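Local coordinates for protein aromatic amino acid exporter YddG (Starkeya novella, PDB 5I20) that exports a broad range of amino acids, among them threonine, methionine, lysine and glutamate, through a large central substrate-binding cavity in the membrane, at residues V60-G71 with F173-F184. Numbering follows the deposited sequence.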
ATOM      1  N   VAL A  60      -0.126 -11.204 -23.431  1.00 86.42           N
ATOM      2  CA  VAL A  60       0.630 -10.789 -22.252  1.00 88.49           C
ATOM      3  C   VAL A  60       0.266 -11.614 -21.022  1.00 86.38           C
ATOM      4  O   VAL A  60       1.098 -11.817 -20.137  1.00 87.18           O
ATOM      5  CB  VAL A  60       0.408  -9.295 -21.931  1.00 88.90           C
ATOM      6  CG1 VAL A  60       1.275  -8.421 -22.824  1.00 90.82           C
ATOM      7  CG2 VAL A  60      -1.066  -8.932 -22.069  1.00 90.50           C
ATOM      8  N   LEU A  61      -0.973 -12.094 -20.974  1.00 84.22           N
ATOM      9  CA  LEU A  61      -1.456 -12.846 -19.820  1.00 81.39           C
ATOM     10  C   LEU A  61      -0.994 -14.301 -19.845  1.00 80.70           C
ATOM     11  O   LEU A  61      -1.329 -15.082 -18.954  1.00 81.67           O
ATOM     12  CB  LEU A  61      -2.983 -12.781 -19.740  1.00 82.56           C
ATOM     13  CG  LEU A  61      -3.576 -11.397 -19.461  1.00 82.15           C
ATOM     14  CD1 LEU A  61      -5.088 -11.480 -19.337  1.00 83.09           C
ATOM     15  CD2 LEU A  61      -2.962 -10.784 -18.208  1.00 77.13           C
ATOM     16  N   ARG A  62      -0.228 -14.663 -20.870  1.00 74.79           N
ATOM     17  CA  ARG A  62       0.386 -15.983 -20.925  1.00 75.31           C
ATOM     18  C   ARG A  62       1.675 -15.980 -20.110  1.00 73.11           C
ATOM     19  O   ARG A  62       2.738 -15.624 -20.617  1.00 79.47           O
ATOM     20  CB  ARG A  62       0.665 -16.395 -22.373  1.00 80.27           C
ATOM     21  N   GLN A  63       1.570 -16.370 -18.842  1.00 66.10           N
ATOM     22  CA  GLN A  63       2.711 -16.349 -17.929  1.00 65.65           C
ATOM     23  C   GLN A  63       2.875 -17.686 -17.205  1.00 65.55           C
ATOM     24  O   GLN A  63       1.901 -18.417 -17.018  1.00 65.02           O
ATOM     25  CB  GLN A  63       2.549 -15.220 -16.903  1.00 64.13           C
ATOM     26  CG  GLN A  63       2.458 -13.830 -17.505  1.00 63.74           C
ATOM     27  CD  GLN A  63       3.772 -13.367 -18.103  1.00 67.37           C
ATOM     28  OE1 GLN A  63       4.843 -13.830 -17.712  1.00 71.60           O
ATOM     29  NE2 GLN A  63       3.695 -12.445 -19.055  1.00 62.19           N
ATOM     30  N   PRO A  64       4.114 -18.012 -16.797  1.00 65.26           N
ATOM     31  CA  PRO A  64       4.370 -19.207 -15.983  1.00 70.53           C
ATOM     32  C   PRO A  64       3.697 -19.113 -14.613  1.00 73.94           C
ATOM     33  O   PRO A  64       3.346 -18.014 -14.183  1.00 74.23           O
ATOM     34  CB  PRO A  64       5.898 -19.219 -15.837  1.00 70.34           C
ATOM     35  CG  PRO A  64       6.401 -18.373 -16.952  1.00 69.90           C
ATOM     36  CD  PRO A  64       5.362 -17.322 -17.168  1.00 66.32           C
ATOM     37  N   TRP A  65       3.533 -20.246 -13.934  1.00 72.19           N
ATOM     38  CA  TRP A  65       2.870 -20.259 -12.632  1.00 67.29           C
ATOM     39  C   TRP A  65       3.581 -19.483 -11.504  1.00 65.95           C
ATOM     40  O   TRP A  65       2.905 -19.005 -10.593  1.00 66.74           O
ATOM     41  CB  TRP A  65       2.629 -21.708 -12.176  1.00 66.81           C
ATOM     42  CG  TRP A  65       3.867 -22.498 -11.877  1.00 76.09           C
ATOM     43  CD1 TRP A  65       4.540 -23.322 -12.732  1.00 78.76           C
ATOM     44  CD2 TRP A  65       4.572 -22.551 -10.630  1.00 79.23           C
ATOM     45  NE1 TRP A  65       5.624 -23.878 -12.096  1.00 78.68           N
ATOM     46  CE2 TRP A  65       5.666 -23.420 -10.806  1.00 79.09           C
ATOM     47  CE3 TRP A  65       4.388 -21.941  -9.385  1.00 79.86           C
ATOM     48  CZ2 TRP A  65       6.571 -23.698  -9.783  1.00 80.70           C
ATOM     49  CZ3 TRP A  65       5.287 -22.218  -8.370  1.00 79.38           C
ATOM     50  CH2 TRP A  65       6.365 -23.088  -8.575  1.00 80.21           C
ATOM     51  N   PRO A  66       4.928 -19.351 -11.538  1.00 65.64           N
ATOM     52  CA  PRO A  66       5.486 -18.552 -10.438  1.00 59.91           C
ATOM     53  C   PRO A  66       5.076 -17.081 -10.497  1.00 60.74           C
ATOM     54  O   PRO A  66       5.077 -16.403  -9.470  1.00 58.26           O
ATOM     55  CB  PRO A  66       7.002 -18.694 -10.627  1.00 61.62           C
ATOM     56  CG  PRO A  66       7.175 -19.946 -11.400  1.00 63.15           C
ATOM     57  CD  PRO A  66       5.999 -20.001 -12.322  1.00 63.92           C
ATOM     58  N   VAL A  67       4.737 -16.600 -11.689  1.00 60.29           N
ATOM     59  CA  VAL A  67       4.265 -15.231 -11.857  1.00 58.47           C
ATOM     60  C   VAL A  67       2.897 -15.054 -11.199  1.00 58.97           C
ATOM     61  O   VAL A  67       2.649 -14.058 -10.514  1.00 60.68           O
ATOM     62  CB  VAL A  67       4.184 -14.842 -13.352  1.00 53.96           C
ATOM     63  CG1 VAL A  67       3.521 -13.484 -13.523  1.00 50.74           C
ATOM     64  CG2 VAL A  67       5.572 -14.846 -13.974  1.00 53.80           C
ATOM     65  N   TRP A  68       2.019 -16.033 -11.396  1.00 56.79           N
ATOM     66  CA  TRP A  68       0.681 -15.999 -10.815  1.00 59.48           C
ATOM     67  C   TRP A  68       0.693 -16.230  -9.310  1.00 56.04           C
ATOM     68  O   TRP A  68      -0.126 -15.669  -8.586  1.00 53.89           O
ATOM     69  CB  TRP A  68      -0.216 -17.038 -11.485  1.00 60.09           C
ATOM     70  CG  TRP A  68      -0.421 -16.774 -12.933  1.00 64.31           C
ATOM     71  CD1 TRP A  68       0.118 -17.464 -13.978  1.00 68.10           C
ATOM     72  CD2 TRP A  68      -1.210 -15.727 -13.505  1.00 61.24           C
ATOM     73  NE1 TRP A  68      -0.296 -16.917 -15.168  1.00 68.95           N
ATOM     74  CE2 TRP A  68      -1.112 -15.849 -14.905  1.00 63.73           C
ATOM     75  CE3 TRP A  68      -1.996 -14.702 -12.971  1.00 61.68           C
ATOM     76  CZ2 TRP A  68      -1.768 -14.984 -15.778  1.00 64.52           C
ATOM     77  CZ3 TRP A  68      -2.647 -13.845 -13.838  1.00 66.18           C
ATOM     78  CH2 TRP A  68      -2.529 -13.991 -15.226  1.00 64.79           C
ATOM     79  N   VAL A  69       1.610 -17.070  -8.840  1.00 58.04           N
ATOM     80  CA  VAL A  69       1.737 -17.313  -7.409  1.00 59.26           C
ATOM     81  C   VAL A  69       2.160 -16.020  -6.722  1.00 54.61           C
ATOM     82  O   VAL A  69       1.636 -15.660  -5.671  1.00 54.05           O
ATOM     83  CB  VAL A  69       2.751 -18.440  -7.107  1.00 53.92           C
ATOM     84  CG1 VAL A  69       3.091 -18.474  -5.629  1.00 46.57           C
ATOM     85  CG2 VAL A  69       2.195 -19.782  -7.555  1.00 55.94           C
ATOM     86  N   HIS A  70       3.097 -15.318  -7.350  1.00 55.15           N
ATOM     87  CA  HIS A  70       3.605 -14.047  -6.848  1.00 50.60           C
ATOM     88  C   HIS A  70       2.524 -12.965  -6.798  1.00 47.99           C
ATOM     89  O   HIS A  70       2.320 -12.326  -5.767  1.00 42.74           O
ATOM     90  CB  HIS A  70       4.780 -13.590  -7.721  1.00 47.52           C
ATOM     91  CG  HIS A  70       5.141 -12.146  -7.559  1.00 47.60           C
ATOM     92  ND1 HIS A  70       4.882 -11.204  -8.530  1.00 45.31           N
ATOM     93  CD2 HIS A  70       5.754 -11.488  -6.548  1.00 47.61           C
ATOM     94  CE1 HIS A  70       5.314 -10.024  -8.122  1.00 48.61           C
ATOM     95  NE2 HIS A  70       5.846 -10.168  -6.923  1.00 49.37           N
ATOM     96  N   GLY A  71       1.824 -12.774  -7.912  1.00 51.01           N
ATOM     97  CA  GLY A  71       0.836 -11.716  -8.018  1.00 50.65           C
ATOM     98  C   GLY A  71      -0.451 -11.959  -7.253  1.00 55.33           C
ATOM     99  O   GLY A  71      -0.936 -11.077  -6.540  1.00 55.91           O
ATOM    100  N   PHE A 173      10.786 -10.273 -11.029  1.00 58.06           N
ATOM    101  CA  PHE A 173       9.956 -10.449 -12.215  1.00 56.24           C
ATOM    102  C   PHE A 173       9.968  -9.200 -13.089  1.00 57.71           C
ATOM    103  O   PHE A 173       8.956  -8.853 -13.694  1.00 61.22           O
ATOM    104  CB  PHE A 173       8.516 -10.789 -11.818  1.00 57.04           C
ATOM    105  CG  PHE A 173       8.392 -12.033 -10.988  1.00 58.86           C
ATOM    106  CD1 PHE A 173       8.349 -13.281 -11.589  1.00 62.16           C
ATOM    107  CD2 PHE A 173       8.317 -11.955  -9.607  1.00 52.60           C
ATOM    108  CE1 PHE A 173       8.235 -14.429 -10.826  1.00 61.13           C
ATOM    109  CE2 PHE A 173       8.205 -13.099  -8.838  1.00 52.53           C
ATOM    110  CZ  PHE A 173       8.163 -14.336  -9.448  1.00 55.11           C
ATOM    111  N   ALA A 174      11.116  -8.532 -13.158  1.00 56.58           N
ATOM    112  CA  ALA A 174      11.234  -7.283 -13.908  1.00 57.81           C
ATOM    113  C   ALA A 174      10.946  -7.463 -15.401  1.00 61.74           C
ATOM    114  O   ALA A 174      10.543  -6.515 -16.074  1.00 66.22           O
ATOM    115  CB  ALA A 174      12.616  -6.680 -13.710  1.00 56.78           C
ATOM    116  N   ARG A 175      11.148  -8.672 -15.917  1.00 58.90           N
ATOM    117  CA  ARG A 175      10.854  -8.946 -17.322  1.00 65.06           C
ATOM    118  C   ARG A 175       9.349  -8.983 -17.580  1.00 63.68           C
ATOM    119  O   ARG A 175       8.902  -8.770 -18.708  1.00 63.45           O
ATOM    120  CB  ARG A 175      11.493 -10.266 -17.763  1.00 66.14           C
ATOM    121  N   VAL A 176       8.574  -9.251 -16.531  1.00 58.15           N
ATOM    122  CA  VAL A 176       7.123  -9.351 -16.653  1.00 62.30           C
ATOM    123  C   VAL A 176       6.476  -7.982 -16.850  1.00 65.87           C
ATOM    124  O   VAL A 176       6.671  -7.079 -16.036  1.00 62.32           O
ATOM    125  CB  VAL A 176       6.501 -10.027 -15.415  1.00 60.23           C
ATOM    126  CG1 VAL A 176       4.991 -10.090 -15.546  1.00 57.63           C
ATOM    127  CG2 VAL A 176       7.083 -11.422 -15.225  1.00 63.33           C
ATOM    128  N   PRO A 177       5.700  -7.827 -17.940  1.00 67.94           N
ATOM    129  CA  PRO A 177       5.026  -6.567 -18.283  1.00 63.72           C
ATOM    130  C   PRO A 177       4.109  -6.057 -17.173  1.00 59.20           C
ATOM    131  O   PRO A 177       3.550  -6.851 -16.420  1.00 58.02           O
ATOM    132  CB  PRO A 177       4.213  -6.934 -19.530  1.00 67.46           C
ATOM    133  CG  PRO A 177       4.939  -8.091 -20.126  1.00 68.35           C
ATOM    134  CD  PRO A 177       5.471  -8.868 -18.957  1.00 69.17           C
ATOM    135  N   THR A 178       3.963  -4.739 -17.086  1.00 59.86           N
ATOM    136  CA  THR A 178       3.166  -4.108 -16.038  1.00 59.19           C
ATOM    137  C   THR A 178       1.691  -4.475 -16.147  1.00 55.48           C
ATOM    138  O   THR A 178       1.009  -4.650 -15.135  1.00 51.56           O
ATOM    139  CB  THR A 178       3.310  -2.573 -16.083  1.00 68.04           C
ATOM    140  OG1 THR A 178       4.692  -2.219 -15.969  1.00 75.68           O
ATOM    141  CG2 THR A 178       2.533  -1.922 -14.949  1.00 66.14           C
ATOM    142  N   GLU A 179       1.208  -4.614 -17.377  1.00 59.06           N
ATOM    143  CA  GLU A 179      -0.203  -4.901 -17.631  1.00 67.10           C
ATOM    144  C   GLU A 179      -0.650  -6.243 -17.051  1.00 66.04           C
ATOM    145  O   GLU A 179      -1.846  -6.511 -16.949  1.00 63.88           O
ATOM    146  CB  GLU A 179      -0.494  -4.864 -19.136  1.00 76.08           C
ATOM    147  CG  GLU A 179       0.739  -4.938 -20.027  1.00 84.33           C
ATOM    148  CD  GLU A 179       1.409  -3.588 -20.221  1.00 87.58           C
ATOM    149  OE1 GLU A 179       0.690  -2.571 -20.328  1.00 88.79           O
ATOM    150  OE2 GLU A 179       2.657  -3.544 -20.262  1.00 88.87           O
ATOM    151  N   VAL A 180       0.313  -7.080 -16.673  1.00 63.02           N
ATOM    152  CA  VAL A 180       0.014  -8.380 -16.082  1.00 60.86           C
ATOM    153  C   VAL A 180      -0.672  -8.211 -14.718  1.00 56.87           C
ATOM    154  O   VAL A 180      -1.467  -9.060 -14.306  1.00 57.25           O
ATOM    155  CB  VAL A 180       1.299  -9.234 -15.950  1.00 59.53           C
ATOM    156  CG1 VAL A 180       1.021 -10.544 -15.221  1.00 62.44           C
ATOM    157  CG2 VAL A 180       1.880  -9.513 -17.330  1.00 58.38           C
ATOM    158  N   VAL A 181      -0.384  -7.096 -14.046  1.00 54.21           N
ATOM    159  CA  VAL A 181      -1.013  -6.751 -12.766  1.00 52.57           C
ATOM    160  C   VAL A 181      -2.541  -6.759 -12.867  1.00 54.01           C
ATOM    161  O   VAL A 181      -3.236  -7.089 -11.904  1.00 58.77           O
ATOM    162  CB  VAL A 181      -0.524  -5.367 -12.265  1.00 54.50           C
ATOM    163  CG1 VAL A 181      -1.363  -4.869 -11.094  1.00 53.52           C
ATOM    164  CG2 VAL A 181       0.948  -5.438 -11.872  1.00 48.49           C
ATOM    165  N   ALA A 182      -3.059  -6.412 -14.043  1.00 58.39           N
ATOM    166  CA  ALA A 182      -4.491  -6.502 -14.309  1.00 55.98           C
ATOM    167  C   ALA A 182      -4.996  -7.920 -14.066  1.00 55.75           C
ATOM    168  O   ALA A 182      -6.088  -8.118 -13.536  1.00 55.76           O
ATOM    169  CB  ALA A 182      -4.796  -6.063 -15.736  1.00 55.90           C
ATOM    170  N   GLY A 183      -4.188  -8.902 -14.451  1.00 55.66           N
ATOM    171  CA  GLY A 183      -4.514 -10.294 -14.210  1.00 58.37           C
ATOM    172  C   GLY A 183      -4.517 -10.609 -12.728  1.00 55.89           C
ATOM    173  O   GLY A 183      -5.330 -11.401 -12.254  1.00 60.06           O
ATOM    174  N   PHE A 184      -3.598  -9.984 -11.998  1.00 55.90           N
ATOM    175  CA  PHE A 184      -3.527 -10.136 -10.549  1.00 52.13           C
ATOM    176  C   PHE A 184      -4.771  -9.559  -9.891  1.00 53.00           C
ATOM    177  O   PHE A 184      -5.335 -10.155  -8.972  1.00 54.26           O
ATOM    178  CB  PHE A 184      -2.284  -9.444  -9.983  1.00 50.06           C
ATOM    179  CG  PHE A 184      -0.981  -9.988 -10.500  1.00 52.50           C
ATOM    180  CD1 PHE A 184      -0.908 -11.252 -11.064  1.00 55.70           C
ATOM    181  CD2 PHE A 184       0.176  -9.230 -10.411  1.00 48.53           C
ATOM    182  CE1 PHE A 184       0.295 -11.747 -11.534  1.00 60.00           C
ATOM    183  CE2 PHE A 184       1.381  -9.717 -10.878  1.00 48.22           C
ATOM    184  CZ  PHE A 184       1.442 -10.977 -11.440  1.00 57.44           C
TER
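Gln63 NE2 gives a nearly straight hydrogen bond (2.9 Å, 166°) to Val60 O within 60-71, and the CG2 methyl of Val180 lies against both partners, 3.7 Å from Val60 O. The Gln63 chain, bent at chi2, also sets NE2 beside Pro177 CD and OE1 near Val176 CG2. No hydrogen bond joins the two segments; mostly apolar and aromatic groups make the contact. Val67 divides its branches: CG2 meets Val176 CG2 tip to tip at 3.9 Å and also touches the Phe173 ring, while CG1, anti to the backbone N (chi1 173°), lies in plane at the edge of the Phe184 ring. Val67 O comes to 3.4 Å from Phe184 CZ. Gly71 CA sits 3.3 Å from the Phe184 ring centroid, almost on the ring normal, a CH-pi approach that the lack of a side chain at Gly71 allows. Val180 O lies over the opposite face, offset toward the rim. Trp68 brings CE3 to 4.0 Å from Phe184 CE1 and turns its CZ3 edge toward the Gly183 backbone. With an alanine in place of Phe184, Gly71 CA would probably lose the ring face it rests on, and Val67 CG1 and Trp68 CE3 their neighbour, leaving a gap. His70 and Phe173 form an offset stack, centroids 4.5 Å apart and planes at 29°. His70 also stacks on Tyr166 and donates from NE2 to Tyr166 O of helix 150-169. The contact thus joins the cytoplasmic ends of helices 65-88 and 181-199, one from each EamA-like region, with helix 224-234 against Thr178 and Ala182.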